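Local atomic coordinates of dihydrodipicolinate synthase (Bacillus clausii KSM-K16, PDB entry 3E96), a protein that probably catalyses the formation of 4-hydroxy-tetrahydrodipicolinate through a Schiff-base intermediate, as a DapA-family lyase built on a TIM barrel. Residues K198-F203 with E228-N233; V142-P147 with L173-K178; N45-I50 with K222-L227; K265-M270 with Q291-L296. One frame throughout, in Å; residues are numbered along the deposited sequence.

Contact 1 of 4, residues K198-F203 with E228-N233; sequences KWAPFF and EALRNN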
loop_
_atom_site.group_PDB
_atom_site.type_symbol
_atom_site.label_atom_id
_atom_site.label_comp_id
_atom_site.label_asym_id
_atom_site.label_seq_id
_atom_site.Cartn_x
_atom_site.Cartn_y
_atom_site.Cartn_z
ATOM N N LYS B 198 -2.104 18.955 13.691
ATOM C CA LYS B 198 -2.103 18.413 15.049
ATOM C C LYS B 198 -0.668 18.248 15.548
ATOM O O LYS B 198 -0.375 18.465 16.722
ATOM C CB LYS B 198 -2.814 17.054 15.099
ATOM C CG LYS B 198 -2.740 16.374 16.472
ATOM C CD LYS B 198 -3.548 15.084 16.520
ATOM C CE LYS B 198 -3.400 14.396 17.873
ATOM N NZ LYS B 198 -4.111 13.088 17.927
ATOM N N TRP B 199 0.230 17.882 14.643
ATOM C CA TRP B 199 1.618 17.650 15.017
ATOM C C TRP B 199 2.610 18.763 14.694
ATOM O O TRP B 199 3.718 18.784 15.233
ATOM C CB TRP B 199 2.099 16.337 14.380
ATOM C CG TRP B 199 1.381 15.146 14.931
ATOM C CD1 TRP B 199 0.220 14.594 14.470
ATOM C CD2 TRP B 199 1.744 14.405 16.099
ATOM N NE1 TRP B 199 -0.164 13.552 15.287
ATOM C CE2 TRP B 199 0.755 13.417 16.293
ATOM C CE3 TRP B 199 2.811 14.483 17.004
ATOM C CZ2 TRP B 199 0.800 12.510 17.359
ATOM C CZ3 TRP B 199 2.856 13.581 18.065
ATOM C CH2 TRP B 199 1.855 12.608 18.231
ATOM N N ALA B 200 2.210 19.691 13.833
ATOM C CA ALA B 200 3.082 20.786 13.417
ATOM C C ALA B 200 3.775 21.576 14.532
ATOM O O ALA B 200 4.967 21.858 14.435
ATOM C CB ALA B 200 2.305 21.749 12.503
ATOM N N PRO B 201 3.047 21.956 15.599
ATOM C CA PRO B 201 3.717 22.716 16.663
ATOM C C PRO B 201 4.882 21.964 17.307
ATOM O O PRO B 201 5.932 22.542 17.592
ATOM C CB PRO B 201 2.588 22.997 17.657
ATOM C CG PRO B 201 1.362 23.033 16.778
ATOM C CD PRO B 201 1.597 21.863 15.848
ATOM N N PHE B 202 4.685 20.673 17.534
ATOM C CA PHE B 202 5.705 19.833 18.150
ATOM C C PHE B 202 6.894 19.618 17.213
ATOM O O PHE B 202 8.049 19.701 17.634
ATOM C CB PHE B 202 5.068 18.506 18.550
ATOM C CG PHE B 202 3.837 18.673 19.405
ATOM C CD1 PHE B 202 3.950 18.956 20.766
ATOM C CD2 PHE B 202 2.566 18.598 18.838
ATOM C CE1 PHE B 202 2.819 19.167 21.554
ATOM C CE2 PHE B 202 1.418 18.808 19.617
ATOM C CZ PHE B 202 1.544 19.094 20.977
ATOM N N PHE B 203 6.612 19.337 15.946
ATOM C CA PHE B 203 7.677 19.151 14.967
ATOM C C PHE B 203 8.438 20.461 14.785
ATOM O O PHE B 203 9.660 20.461 14.649
ATOM C CB PHE B 203 7.108 18.730 13.605
ATOM C CG PHE B 203 6.881 17.258 13.460
ATOM C CD1 PHE B 203 5.978 16.592 14.282
ATOM C CD2 PHE B 203 7.560 16.535 12.476
ATOM C CE1 PHE B 203 5.748 15.223 14.128
ATOM C CE2 PHE B 203 7.340 15.167 12.311
ATOM C CZ PHE B 203 6.431 14.508 13.141
ATOM N N GLU B 228 1.974 31.291 10.493
ATOM C CA GLU B 228 2.447 32.612 10.886
ATOM C C GLU B 228 2.769 32.674 12.378
ATOM O O GLU B 228 3.782 33.250 12.770
ATOM C CB GLU B 228 1.415 33.670 10.505
ATOM C CG GLU B 228 1.045 33.605 9.028
ATOM C CD GLU B 228 0.272 34.813 8.553
ATOM O OE1 GLU B 228 -0.660 35.243 9.264
ATOM O OE2 GLU B 228 0.590 35.324 7.457
ATOM N N ALA B 229 1.918 32.068 13.201
ATOM C CA ALA B 229 2.138 32.055 14.644
ATOM C C ALA B 229 3.446 31.333 14.958
ATOM O O ALA B 229 4.241 31.797 15.775
ATOM C CB ALA B 229 0.969 31.365 15.355
ATOM N N LEU B 230 3.668 30.197 14.303
ATOM C CA LEU B 230 4.888 29.427 14.522
ATOM C C LEU B 230 6.115 30.235 14.104
ATOM O O LEU B 230 7.108 30.295 14.827
ATOM C CB LEU B 230 4.840 28.116 13.729
ATOM C CG LEU B 230 3.874 27.037 14.239
ATOM C CD1 LEU B 230 3.757 25.910 13.217
ATOM C CD2 LEU B 230 4.378 26.493 15.571
ATOM N N ARG B 231 6.042 30.851 12.929
ATOM C CA ARG B 231 7.152 31.647 12.423
ATOM C C ARG B 231 7.453 32.848 13.317
ATOM O O ARG B 231 8.606 33.252 13.444
ATOM C CB ARG B 231 6.853 32.122 10.998
ATOM C CG ARG B 231 7.022 31.044 9.932
ATOM C CD ARG B 231 6.601 31.562 8.572
ATOM N NE ARG B 231 6.992 30.671 7.483
ATOM C CZ ARG B 231 6.685 30.884 6.208
ATOM N NH1 ARG B 231 5.981 31.952 5.866
ATOM N NH2 ARG B 231 7.089 30.036 5.271
ATOM N N ASN B 232 6.421 33.416 13.934
ATOM C CA ASN B 232 6.611 34.570 14.809
ATOM C C ASN B 232 6.949 34.161 16.234
ATOM O O ASN B 232 7.166 35.015 17.095
ATOM C CB ASN B 232 5.354 35.440 14.840
ATOM C CG ASN B 232 5.027 36.042 13.494
ATOM O OD1 ASN B 232 5.921 36.387 12.724
ATOM N ND2 ASN B 232 3.739 36.186 13.207
ATOM N N ASN B 233 6.990 32.858 16.484
ATOM C CA ASN B 233 7.283 32.352 17.818
ATOM C C ASN B 233 6.271 32.886 18.823
ATOM O O ASN B 233 6.600 33.150 19.980
ATOM C CB ASN B 233 8.699 32.747 18.239
ATOM C CG ASN B 233 9.759 32.078 17.391
ATOM O OD1 ASN B 233 9.849 30.851 17.351
ATOM N ND2 ASN B 233 10.565 32.878 16.705
#

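Contact 2 of 4, residues V142-P147 with L173-K178; sequences VYFKDP and LPRFAK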
loop_
_atom_site.group_PDB
_atom_site.type_symbol
_atom_site.label_atom_id
_atom_site.label_comp_id
_atom_site.label_asym_id
_atom_site.label_seq_id
_atom_site.Cartn_x
_atom_site.Cartn_y
_atom_site.Cartn_z
ATOM N N VAL B 142 10.740 13.079 -0.277
ATOM C CA VAL B 142 10.360 11.715 0.056
ATOM C C VAL B 142 9.410 11.758 1.249
ATOM O O VAL B 142 9.577 12.585 2.155
ATOM C CB VAL B 142 11.583 10.836 0.417
ATOM C CG1 VAL B 142 12.548 10.766 -0.768
ATOM C CG2 VAL B 142 12.275 11.385 1.643
ATOM N N TYR B 143 8.399 10.892 1.227
ATOM C CA TYR B 143 7.430 10.802 2.313
ATOM C C TYR B 143 7.887 9.593 3.126
ATOM O O TYR B 143 7.748 8.450 2.694
ATOM C CB TYR B 143 6.014 10.568 1.770
ATOM C CG TYR B 143 4.937 10.906 2.780
ATOM C CD1 TYR B 143 4.529 12.228 2.975
ATOM C CD2 TYR B 143 4.357 9.916 3.570
ATOM C CE1 TYR B 143 3.566 12.555 3.935
ATOM C CE2 TYR B 143 3.397 10.230 4.531
ATOM C CZ TYR B 143 3.007 11.549 4.709
ATOM O OH TYR B 143 2.063 11.864 5.663
ATOM N N PHE B 144 8.434 9.866 4.304
ATOM C CA PHE B 144 8.997 8.847 5.191
ATOM C C PHE B 144 8.031 8.600 6.353
ATOM O O PHE B 144 7.921 9.432 7.252
ATOM C CB PHE B 144 10.335 9.382 5.710
ATOM C CG PHE B 144 11.279 8.327 6.197
ATOM C CD1 PHE B 144 11.961 7.518 5.295
ATOM C CD2 PHE B 144 11.505 8.160 7.558
ATOM C CE1 PHE B 144 12.863 6.556 5.743
ATOM C CE2 PHE B 144 12.401 7.203 8.019
ATOM C CZ PHE B 144 13.084 6.397 7.106
ATOM N N LYS B 145 7.349 7.455 6.347
ATOM C CA LYS B 145 6.364 7.185 7.389
ATOM C C LYS B 145 6.352 5.822 8.071
ATOM O O LYS B 145 5.476 5.570 8.898
ATOM C CB LYS B 145 4.963 7.444 6.835
ATOM C CG LYS B 145 4.506 6.418 5.810
ATOM C CD LYS B 145 3.040 6.641 5.475
ATOM C CE LYS B 145 2.471 5.524 4.632
ATOM N NZ LYS B 145 1.002 5.720 4.429
ATOM N N ASP B 146 7.292 4.944 7.744
ATOM C CA ASP B 146 7.330 3.618 8.364
ATOM C C ASP B 146 8.322 3.575 9.537
ATOM O O ASP B 146 9.534 3.618 9.342
ATOM C CB ASP B 146 7.717 2.556 7.323
ATOM C CG ASP B 146 7.593 1.145 7.858
ATOM O OD1 ASP B 146 7.412 0.985 9.083
ATOM O OD2 ASP B 146 7.682 0.193 7.056
ATOM N N PRO B 147 7.813 3.479 10.775
ATOM C CA PRO B 147 8.699 3.438 11.942
ATOM C C PRO B 147 9.660 2.259 11.952
ATOM O O PRO B 147 10.685 2.297 12.632
ATOM C CB PRO B 147 7.724 3.391 13.117
ATOM C CG PRO B 147 6.562 2.639 12.545
ATOM C CD PRO B 147 6.410 3.264 11.174
ATOM N N LEU B 173 8.832 12.231 18.119
ATOM C CA LEU B 173 9.615 13.456 18.243
ATOM C C LEU B 173 11.109 13.262 18.511
ATOM O O LEU B 173 11.934 13.934 17.891
ATOM C CB LEU B 173 8.981 14.384 19.290
ATOM C CG LEU B 173 7.730 15.152 18.822
ATOM C CD1 LEU B 173 8.089 16.090 17.682
ATOM C CD2 LEU B 173 6.653 14.188 18.374
ATOM N N PRO B 174 11.484 12.364 19.440
ATOM C CA PRO B 174 12.925 12.187 19.670
ATOM C C PRO B 174 13.622 11.727 18.391
ATOM O O PRO B 174 14.725 12.177 18.084
ATOM C CB PRO B 174 12.974 11.132 20.776
ATOM C CG PRO B 174 11.737 11.448 21.570
ATOM C CD PRO B 174 10.702 11.650 20.467
ATOM N N ARG B 175 12.978 10.834 17.639
ATOM C CA ARG B 175 13.564 10.359 16.386
ATOM C C ARG B 175 13.716 11.503 15.397
ATOM O O ARG B 175 14.768 11.668 14.776
ATOM C CB ARG B 175 12.695 9.278 15.736
ATOM C CG ARG B 175 12.936 7.876 16.241
ATOM C CD ARG B 175 12.100 6.866 15.453
ATOM N NE ARG B 175 12.568 6.670 14.078
ATOM C CZ ARG B 175 12.170 5.663 13.302
ATOM N NH1 ARG B 175 11.299 4.775 13.767
ATOM N NH2 ARG B 175 12.664 5.516 12.079
ATOM N N PHE B 176 12.656 12.290 15.240
ATOM C CA PHE B 176 12.686 13.408 14.312
ATOM C C PHE B 176 13.759 14.427 14.699
ATOM O O PHE B 176 14.556 14.848 13.859
ATOM C CB PHE B 176 11.311 14.091 14.245
ATOM C CG PHE B 176 11.292 15.323 13.381
ATOM C CD1 PHE B 176 11.532 15.233 12.014
ATOM C CD2 PHE B 176 11.106 16.578 13.948
ATOM C CE1 PHE B 176 11.593 16.381 11.225
ATOM C CE2 PHE B 176 11.165 17.730 13.172
ATOM C CZ PHE B 176 11.411 17.633 11.806
ATOM N N ALA B 177 13.795 14.810 15.972
ATOM C CA ALA B 177 14.784 15.786 16.426
ATOM C C ALA B 177 16.215 15.314 16.167
ATOM O O ALA B 177 17.089 16.115 15.821
ATOM C CB ALA B 177 14.592 16.079 17.911
ATOM N N LYS B 178 16.451 14.016 16.328
ATOM C CA LYS B 178 17.782 13.466 16.117
ATOM C C LYS B 178 18.185 13.394 14.643
ATOM O O LYS B 178 19.314 13.738 14.291
ATOM C CB LYS B 178 17.890 12.071 16.744
ATOM C CG LYS B 178 19.275 11.443 16.636
ATOM C CD LYS B 178 20.349 12.311 17.292
ATOM C CE LYS B 178 21.746 11.747 17.048
ATOM N NZ LYS B 178 22.805 12.592 17.678
#

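Contact 3 of 4, residues N45-I50 with K222-L227; sequences NGIDVI and KAVEML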
loop_
_atom_site.group_PDB
_atom_site.type_symbol
_atom_site.label_atom_id
_atom_site.label_comp_id
_atom_site.label_asym_id
_atom_site.label_seq_id
_atom_site.Cartn_x
_atom_site.Cartn_y
_atom_site.Cartn_z
ATOM N N ASN B 45 -5.548 31.699 -1.316
ATOM C CA ASN B 45 -5.675 32.072 0.085
ATOM C C ASN B 45 -4.419 31.903 0.930
ATOM O O ASN B 45 -4.502 31.533 2.101
ATOM C CB ASN B 45 -6.836 31.313 0.733
ATOM C CG ASN B 45 -8.181 31.745 0.190
ATOM O OD1 ASN B 45 -8.749 31.098 -0.692
ATOM N ND2 ASN B 45 -8.694 32.859 0.705
ATOM N N GLY B 46 -3.261 32.164 0.335
ATOM C CA GLY B 46 -2.019 32.078 1.080
ATOM C C GLY B 46 -1.159 30.833 0.988
ATOM O O GLY B 46 -0.062 30.820 1.547
ATOM N N ILE B 47 -1.626 29.789 0.306
ATOM C CA ILE B 47 -0.834 28.566 0.185
ATOM C C ILE B 47 0.016 28.651 -1.082
ATOM O O ILE B 47 -0.511 28.847 -2.182
ATOM C CB ILE B 47 -1.739 27.315 0.136
ATOM C CG1 ILE B 47 -2.760 27.368 1.279
ATOM C CG2 ILE B 47 -0.892 26.055 0.260
ATOM C CD1 ILE B 47 -2.152 27.519 2.662
ATOM N N ASP B 48 1.328 28.497 -0.919
ATOM C CA ASP B 48 2.260 28.615 -2.036
ATOM C C ASP B 48 2.858 27.316 -2.564
ATOM O O ASP B 48 3.709 27.340 -3.455
ATOM C CB ASP B 48 3.386 29.585 -1.662
ATOM C CG ASP B 48 2.858 30.892 -1.082
ATOM O OD1 ASP B 48 1.856 31.419 -1.610
ATOM O OD2 ASP B 48 3.446 31.393 -0.101
ATOM N N VAL B 49 2.429 26.189 -2.006
ATOM C CA VAL B 49 2.892 24.880 -2.453
ATOM C C VAL B 49 1.667 23.976 -2.492
ATOM O O VAL B 49 0.941 23.863 -1.503
ATOM C CB VAL B 49 3.933 24.262 -1.487
ATOM C CG1 VAL B 49 4.337 22.876 -1.984
ATOM C CG2 VAL B 49 5.160 25.160 -1.387
ATOM N N ILE B 50 1.418 23.357 -3.640
ATOM C CA ILE B 50 0.276 22.464 -3.771
ATOM C C ILE B 50 0.808 21.116 -4.241
ATOM O O ILE B 50 1.718 21.048 -5.073
ATOM C CB ILE B 50 -0.780 23.040 -4.745
ATOM C CG1 ILE B 50 -2.058 22.199 -4.664
ATOM C CG2 ILE B 50 -0.220 23.107 -6.163
ATOM C CD1 ILE B 50 -3.254 22.814 -5.371
ATOM N N LYS B 222 -6.978 29.030 8.384
ATOM C CA LYS B 222 -6.618 28.466 9.684
ATOM C C LYS B 222 -5.205 27.902 9.637
ATOM O O LYS B 222 -4.442 28.032 10.596
ATOM C CB LYS B 222 -7.594 27.360 10.093
ATOM C CG LYS B 222 -8.960 27.862 10.525
ATOM C CD LYS B 222 -9.832 26.723 11.034
ATOM C CE LYS B 222 -11.186 27.237 11.518
ATOM N NZ LYS B 222 -11.047 28.184 12.663
ATOM N N ALA B 223 -4.860 27.270 8.517
ATOM C CA ALA B 223 -3.533 26.701 8.346
ATOM C C ALA B 223 -2.523 27.840 8.299
ATOM O O ALA B 223 -1.454 27.763 8.908
ATOM C CB ALA B 223 -3.472 25.885 7.056
ATOM N N VAL B 224 -2.872 28.903 7.576
ATOM C CA VAL B 224 -1.993 30.061 7.459
ATOM C C VAL B 224 -1.756 30.700 8.824
ATOM O O VAL B 224 -0.645 31.123 9.129
ATOM C CB VAL B 224 -2.581 31.122 6.491
ATOM C CG1 VAL B 224 -1.730 32.387 6.523
ATOM C CG2 VAL B 224 -2.611 30.565 5.073
ATOM N N GLU B 225 -2.799 30.765 9.645
ATOM C CA GLU B 225 -2.663 31.352 10.974
ATOM C C GLU B 225 -1.647 30.571 11.804
ATOM O O GLU B 225 -0.849 31.167 12.529
ATOM C CB GLU B 225 -4.008 31.362 11.704
ATOM C CG GLU B 225 -5.105 32.134 10.993
ATOM C CD GLU B 225 -6.404 32.153 11.780
ATOM O OE1 GLU B 225 -7.461 32.458 11.178
ATOM O OE2 GLU B 225 -6.368 31.872 12.998
ATOM N N MET B 226 -1.673 29.243 11.697
ATOM C CA MET B 226 -0.738 28.418 12.457
ATOM C C MET B 226 0.687 28.651 11.981
ATOM O O MET B 226 1.598 28.782 12.796
ATOM C CB MET B 226 -1.074 26.921 12.338
ATOM C CG MET B 226 -0.102 26.017 13.129
ATOM S SD MET B 226 -0.500 24.230 13.174
ATOM C CE MET B 226 -1.682 24.206 14.559
ATOM N N LEU B 227 0.881 28.696 10.664
ATOM C CA LEU B 227 2.214 28.907 10.108
ATOM C C LEU B 227 2.787 30.243 10.559
ATOM O O LEU B 227 3.944 30.326 10.962
ATOM C CB LEU B 227 2.183 28.874 8.576
ATOM C CG LEU B 227 3.540 29.112 7.896
ATOM C CD1 LEU B 227 4.463 27.921 8.146
ATOM C CD2 LEU B 227 3.343 29.322 6.398
#

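Contact 4 of 4, residues K265-M270 with Q291-L296; sequences KEAMEM and QLVTEL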
loop_
_atom_site.group_PDB
_atom_site.type_symbol
_atom_site.label_atom_id
_atom_site.label_comp_id
_atom_site.label_asym_id
_atom_site.label_seq_id
_atom_site.Cartn_x
_atom_site.Cartn_y
_atom_site.Cartn_z
ATOM N N LYS B 265 -14.197 15.869 2.786
ATOM C CA LYS B 265 -15.205 16.020 1.741
ATOM C C LYS B 265 -16.615 16.286 2.245
ATOM O O LYS B 265 -17.334 17.113 1.677
ATOM C CB LYS B 265 -15.196 14.799 0.814
ATOM C CG LYS B 265 -13.963 14.756 -0.095
ATOM C CD LYS B 265 -14.055 13.677 -1.169
ATOM C CE LYS B 265 -12.861 13.766 -2.119
ATOM N NZ LYS B 265 -12.808 12.635 -3.101
ATOM N N GLU B 266 -17.026 15.602 3.304
ATOM C CA GLU B 266 -18.372 15.833 3.816
ATOM C C GLU B 266 -18.442 17.167 4.554
ATOM O O GLU B 266 -19.495 17.803 4.599
ATOM C CB GLU B 266 -18.819 14.664 4.694
ATOM C CG GLU B 266 -19.023 13.399 3.866
ATOM C CD GLU B 266 -19.923 12.373 4.519
ATOM O OE1 GLU B 266 -20.738 12.749 5.392
ATOM O OE2 GLU B 266 -19.827 11.186 4.139
ATOM N N ALA B 267 -17.315 17.610 5.104
ATOM C CA ALA B 267 -17.269 18.899 5.788
ATOM C C ALA B 267 -17.366 20.006 4.730
ATOM O O ALA B 267 -18.100 20.987 4.908
ATOM C CB ALA B 267 -15.970 19.035 6.574
ATOM N N MET B 268 -16.625 19.842 3.632
ATOM C CA MET B 268 -16.637 20.815 2.533
ATOM C C MET B 268 -18.055 20.958 1.978
ATOM O O MET B 268 -18.532 22.076 1.752
ATOM C CB MET B 268 -15.692 20.381 1.391
ATOM C CG MET B 268 -14.191 20.416 1.720
ATOM S SD MET B 268 -13.098 19.811 0.390
ATOM C CE MET B 268 -13.262 18.114 0.565
ATOM N N GLU B 269 -18.727 19.829 1.755
ATOM C CA GLU B 269 -20.088 19.852 1.221
ATOM C C GLU B 269 -21.041 20.589 2.165
ATOM O O GLU B 269 -21.927 21.327 1.713
ATOM C CB GLU B 269 -20.595 18.428 0.973
ATOM C CG GLU B 269 -20.000 17.736 -0.264
ATOM C CD GLU B 269 -20.445 18.361 -1.579
ATOM O OE1 GLU B 269 -21.578 18.891 -1.644
ATOM O OE2 GLU B 269 -19.673 18.302 -2.562
ATOM N N MET B 270 -20.870 20.389 3.468
ATOM C CA MET B 270 -21.714 21.072 4.443
ATOM C C MET B 270 -21.487 22.583 4.369
ATOM O O MET B 270 -22.394 23.365 4.646
ATOM C CB MET B 270 -21.423 20.579 5.863
ATOM C CG MET B 270 -22.143 19.297 6.239
ATOM S SD MET B 270 -22.036 18.937 8.011
ATOM C CE MET B 270 -23.127 20.138 8.666
ATOM N N GLN B 291 -22.834 13.633 12.284
ATOM C CA GLN B 291 -23.235 14.505 13.383
ATOM C C GLN B 291 -22.005 15.137 14.028
ATOM O O GLN B 291 -22.024 16.308 14.410
ATOM C CB GLN B 291 -24.017 13.709 14.432
ATOM C CG GLN B 291 -24.600 14.554 15.557
ATOM C CD GLN B 291 -25.765 15.414 15.100
ATOM O OE1 GLN B 291 -25.627 16.250 14.205
ATOM N NE2 GLN B 291 -26.926 15.209 15.712
ATOM N N LEU B 292 -20.928 14.365 14.148
ATOM C CA LEU B 292 -19.704 14.888 14.741
ATOM C C LEU B 292 -19.100 15.981 13.856
ATOM O O LEU B 292 -18.533 16.946 14.361
ATOM C CB LEU B 292 -18.684 13.763 14.954
ATOM C CG LEU B 292 -19.059 12.690 15.979
ATOM C CD1 LEU B 292 -18.009 11.585 15.980
ATOM C CD2 LEU B 292 -19.176 13.323 17.361
ATOM N N VAL B 293 -19.217 15.829 12.538
ATOM C CA VAL B 293 -18.685 16.837 11.617
ATOM C C VAL B 293 -19.532 18.104 11.756
ATOM O O VAL B 293 -19.014 19.224 11.756
ATOM C CB VAL B 293 -18.740 16.358 10.144
ATOM C CG1 VAL B 293 -18.379 17.514 9.199
ATOM C CG2 VAL B 293 -17.767 15.201 9.936
ATOM N N THR B 294 -20.840 17.912 11.874
ATOM C CA THR B 294 -21.765 19.027 12.027
ATOM C C THR B 294 -21.448 19.804 13.300
ATOM O O THR B 294 -21.299 21.027 13.270
ATOM C CB THR B 294 -23.223 18.521 12.090
ATOM O OG1 THR B 294 -23.566 17.921 10.838
ATOM C CG2 THR B 294 -24.188 19.670 12.387
ATOM N N GLU B 295 -21.324 19.091 14.416
ATOM C CA GLU B 295 -21.034 19.730 15.694
ATOM C C GLU B 295 -19.688 20.446 15.670
ATOM O O GLU B 295 -19.506 21.459 16.342
ATOM C CB GLU B 295 -21.049 18.695 16.822
ATOM C CG GLU B 295 -22.294 17.820 16.823
ATOM C CD GLU B 295 -22.351 16.868 18.003
ATOM O OE1 GLU B 295 -21.287 16.355 18.415
ATOM O OE2 GLU B 295 -23.465 16.621 18.511
ATOM N N LEU B 296 -18.747 19.922 14.892
ATOM C CA LEU B 296 -17.426 20.532 14.800
ATOM C C LEU B 296 -17.500 21.845 14.017
ATOM O O LEU B 296 -16.911 22.856 14.413
ATOM C CB LEU B 296 -16.454 19.566 14.118
ATOM C CG LEU B 296 -14.959 19.786 14.337
ATOM C CD1 LEU B 296 -14.626 19.628 15.812
ATOM C CD2 LEU B 296 -14.177 18.770 13.523
#

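Contact 1 of 4, residues K198-F203 with E228-N233
Leu230 reaches from helix 220-231 toward Ala200 and Pro201 in the first turn of helix 200-206, joining two consecutive outer helices of the TIM barrel, those that follow strands 210-213 and 190-193. The two methyl groups of the leucine divide the work. CD2 comes up beside the proline backbone, 4.0 Å from Pro201 CA, and lies a little farther from CB at the root of the ring. CD1 is turned to the preceding residue and stands at a looser 4.5 Å from Ala200 CB. With CG anti to its own carbonyl carbon (chi1 -72°) and a nearly extended second torsion, Leu230 straddles the Ala200-Pro201 step. No hydrogen bond crosses the interface, which rests entirely on apolar packing between buried residues. The backbones come close, Pro201 CA and Leu230 CA being 7.1 Å apart, and the alanine and the proline offer little bulk to push them away. Pro201 lies in the first turn, where backbone N-H groups have no helix carbonyl to pair with, so its missing N-H costs no helix bond. Farther out, Val238 of helix 235-252 touches both Pro201 and Leu230 and so covers the seam, while Trp242 packs on Pro201. The C-terminal end of helix 220-231 closes in a Schellman motif: Asn233 takes a positive phi, 58°, and its N donates to Leu230 O over 3.1 Å.

Contact 2 of 4, residues V142-P147 with L173-K178
Arg175 lays the NH1 end of its guanidinium group against Pro147, at the edge of its carbonyl and beside CA and CB. NH1 donates to Pro147 O over 2.8 Å, with an N-H...O angle of 159°, and uses a lone pair in the carbonyl plane. The oxygen in turn lies close to the guanidinium plane, so the two flat groups meet edge-on. NH1 also comes within 3.4 Å of Pro147 CA and 3.9 Å of Pro147 CB. A bend at chi3 (71°) in an otherwise extended chain turns the group toward the loop. NH2 lies near the plane of the Phe144 ring, at its edge, 4.4 Å from CE2. In the TIM barrel this ties the loop leaving the C-terminal end of strand 140-144 to helix 173-180, which follows the next strand. Phe144 itself packs outward on Val153 and Leu154 of helix 152-157, whereas its neighbour Tyr143, the predicted proton donor/acceptor, hydrogen-bonds Gly194 O. The arginine is gripped at all three nitrogens: NE forms a salt bridge with Asp151 and NH2 a hydrogen bond with Ile149 O. A leucine in place of Arg175 would probably leave Pro147 O without this donor and the Asp151 carboxylate without its mate, setting the loop freer to move. One residue past the strand, Lys145 packs on Pro118 of the second subunit.

Contact 3 of 4, residues N45-I50 with K222-L227
The turn that carries the chain from the first outer helix of the TIM barrel into strand 49-50 meets the last one, helix 220-231, where Val224 sits over Asn45, Gly46 and Ile47. One methyl, Val224 CG2, makes all three approaches. It lies 3.7 Å from Asn45 O, 4.3 Å from Gly46 CA and 3.9 Å from Ile47 CD1. The valine torsion sends CG1 anti to the backbone N (chi1 173°), which leaves CG2 as the branch turned to the turn. Ile47 does not head straight for the helix; its CG1 branch, beside the backbone N, bends again at chi2 (-55°) and thereby carries CD1 to the valine, the two side chains crossing obliquely. The backbone of Gly46 calls for glycine: phi is positive, 98°, and a beta carbon would jam against Asn45 O; it would also sit tightly, 3.1 Å, against Val224 CG2. The contact is purely van der Waals, with the backbone close enough to put Gly46 CA and Val224 CA 6.7 Å apart. Beneath it, Ile47 packs on Ile15 of strand 15-17, as do Ala223 and Leu227 from the helix. The adjoining strand 49-50 pairs with strands 15-17 and 83-88, while helix 235-252 receives Glu225 and Met226, and Asp244 on it forms a salt bridge with Lys222.

Contact 4 of 4, residues K265-M270 with Q291-L296
Met270 crosses from helix 262-270 to Val293 and Thr294 on helix 287-299. Its CB points to the facing helix, and CG, anti to the carbonyl carbon (chi1 -83°), carries the chain out to SD. The sulfur passes 4.1 Å from Val293 CG1 and 3.4 Å from Thr294 OG1. A bend at chi3 (73°) then folds CE over the threonine, 3.1 Å from OG1, 3.8 Å from CB and 3.9 Å from CG2, and the two side chains cross at about a right angle. The hydroxyl has its polar partner on its own helix, a hydrogen bond with Lys290 O. One turn back, Ala267 provides the close approach: Val293 CG1 rests 3.8 Å from its CA, and the backbones stand with CA atoms 6.3 Å apart. An alanine here instead of Met270 would probably open a gap beside Thr294 and take the sulfur away from Val293 CG1. Leu251 of helix 235-252 covers Val293 as well. The axes of segments 265-270 and 291-296 approach to 10.1 Å and cross at -54°, close to a classical ridges-into-grooves angle, within the C-terminal helical appendage that follows the barrel in the DapA family.

Overall arrangement
Contacts 1 and 3 share helix 220-231 and meet directly, as Met226 packs on Ala200 and Pro201; between them they fasten this helix to both the preceding outer helix and the turn into strand 49-50. Contact 1 is fully buried, contacts 2, 3 and 4 only partly. Contact 2 touches contact 1 through Leu173 and Phe176 against Trp199, Phe202 and Phe203, linking helices 173-180, 200-206 and 220-231, which succeed one another around the barrel. It alone relies on a hydrogen bond, at a loop beside predicted catalytic Tyr143, whereas the others are chiefly apolar. Contact 4 touches none of the rest and joins helices beyond the barrel.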